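Local coordinates for D-lactate dehydrogenase (Fermentative) (Pseudomonas aeruginosa, PDB 6ABJ), which catalyses the NADH-dependent interconversion of pyruvate and D-lactate as a tetrameric, allosteric member of the D-isomer specific 2-hydroxyacid dehydrogenase family, at the interface of chains A and B. Residues are numbered along the deposited sequence; one frame, centred on the assembly and turned at random. Chains: chain A/B, D-lactate dehydrogenase (Fermentative).

The interface of chains A and B. Residues chain A 282-283, 285, 287, 292; chain B 146-149.
B:Phe148 pushes its ring from a loop of one subunit into the loop formed by A:Ile282, A:Phe283 and A:Glu285 of the other. This patch belongs to a two-fold subunit interface of the tetrameric D-2-hydroxyacid dehydrogenase, so its twin recurs with the chains exchanged. The B:Phe148 ring makes the apolar contacts. The methyl CG2 of A:Ile282 sits over one face, 3.9 Å from the ring centroid; the opposite face is covered, toward the rim, by its own chain's B:Gly146 C, 3.7 Å above the plane. At the ring edge, in its plane, A:Leu292 CD2 meets CE2 of B:Phe148 at 4.0 Å. The A:Phe283 side chain crosses B:Phe148 at a slant, its ring displaced over the same face as A:Ile282 and inclined about 30° to it, CD1 3.8 Å from CD1 of B:Phe148. With CG anti to its carbonyl carbon (chi1 -52°), B:Phe148 points its ring at A:Ile282 and A:Phe283.

The B:Phe148 amide N donates to the carbonyl O of A:Glu285 across 3.0 Å, tilted out of the carbonyl plane. A weaker backbone bond runs from A:Arg287 N to B:Gly146 O. Behind the contact, A:Arg287 stretches its chain from CG to NE, and NE donates to A:Ile282 O at 2.8 Å, the oxygen lying in the guanidinium plane, likely fixing the backbone next to B:Phe148. Its NH2 also forms a long salt bridge with A:Glu285 OE1. On the partner, OG of B:Ser149 donates to the syn lone pair of B:Asp147 OD1 at 2.7 Å, and N of B:Ser149 meets OD1 on its anti side, which would steady the loop.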
# COMPACT_ATOMS: atom_id res chain seq x y z
N ILE A 282 8.49 0.78 -20.98
CA ILE A 282 8.15 0.40 -19.63
C ILE A 282 6.93 1.22 -19.19
O ILE A 282 5.95 0.69 -18.68
CB ILE A 282 9.27 0.74 -18.62
CG1 ILE A 282 10.61 0.12 -19.01
CG2 ILE A 282 8.88 0.30 -17.20
CD1 ILE A 282 10.70 -1.36 -18.79
N PHE A 283 7.05 2.54 -19.35
CA PHE A 283 6.06 3.44 -18.85
C PHE A 283 4.76 3.43 -19.67
O PHE A 283 4.66 2.83 -20.73
CB PHE A 283 6.66 4.85 -18.84
CG PHE A 283 7.66 5.16 -17.72
CD1 PHE A 283 8.09 4.23 -16.77
CD2 PHE A 283 8.15 6.44 -17.63
CE1 PHE A 283 8.96 4.58 -15.77
CE2 PHE A 283 9.06 6.80 -16.64
CZ PHE A 283 9.45 5.88 -15.71
N GLU A 285 1.96 1.97 -19.09
CA GLU A 285 1.19 0.73 -19.13
C GLU A 285 1.16 0.22 -17.69
O GLU A 285 2.12 0.41 -16.96
CB GLU A 285 1.96 -0.34 -19.89
CG GLU A 285 2.31 0.02 -21.27
CD GLU A 285 1.41 -0.70 -22.22
OE1 GLU A 285 1.74 -1.84 -22.58
OE2 GLU A 285 0.35 -0.13 -22.46
N ARG A 287 1.94 -2.58 -15.77
CA ARG A 287 2.69 -3.86 -15.84
C ARG A 287 2.70 -4.63 -14.51
O ARG A 287 3.62 -5.46 -14.26
CB ARG A 287 4.12 -3.53 -16.29
CG ARG A 287 4.14 -2.98 -17.73
CD ARG A 287 5.53 -2.63 -18.22
NE ARG A 287 5.44 -1.93 -19.51
CZ ARG A 287 5.21 -2.53 -20.67
NH1 ARG A 287 5.06 -3.85 -20.72
NH2 ARG A 287 5.11 -1.81 -21.77
N LEU A 292 8.78 -7.55 -13.16
CA LEU A 292 9.48 -6.48 -13.86
C LEU A 292 10.81 -7.02 -14.23
O LEU A 292 11.52 -7.52 -13.38
CB LEU A 292 9.75 -5.31 -12.93
CG LEU A 292 9.10 -3.97 -13.02
CD1 LEU A 292 9.98 -3.02 -12.19
CD2 LEU A 292 8.85 -3.45 -14.45
N GLY B 146 4.88 -1.63 -10.20
CA GLY B 146 4.95 -1.80 -11.65
C GLY B 146 3.76 -1.35 -12.42
O GLY B 146 3.60 -1.74 -13.58
N ASP B 147 2.91 -0.52 -11.82
CA ASP B 147 1.84 0.07 -12.53
C ASP B 147 2.29 1.49 -12.93
O ASP B 147 2.35 2.40 -12.12
CB ASP B 147 0.53 0.14 -11.71
CG ASP B 147 -0.60 0.76 -12.42
OD1 ASP B 147 -0.43 1.23 -13.57
OD2 ASP B 147 -1.69 0.93 -11.81
N PHE B 148 2.59 1.63 -14.23
CA PHE B 148 3.05 2.90 -14.80
C PHE B 148 2.01 3.65 -15.54
O PHE B 148 2.31 4.56 -16.31
CB PHE B 148 4.32 2.64 -15.65
CG PHE B 148 5.38 1.88 -14.95
CD1 PHE B 148 6.16 2.49 -13.98
CD2 PHE B 148 5.60 0.53 -15.23
CE1 PHE B 148 7.14 1.79 -13.35
CE2 PHE B 148 6.60 -0.16 -14.59
CZ PHE B 148 7.34 0.48 -13.60
N SER B 149 0.75 3.26 -15.34
CA SER B 149 -0.36 3.88 -16.02
C SER B 149 -0.78 5.15 -15.31
O SER B 149 -0.62 5.32 -14.11
CB SER B 149 -1.50 2.86 -16.13
OG SER B 149 -2.25 2.74 -14.94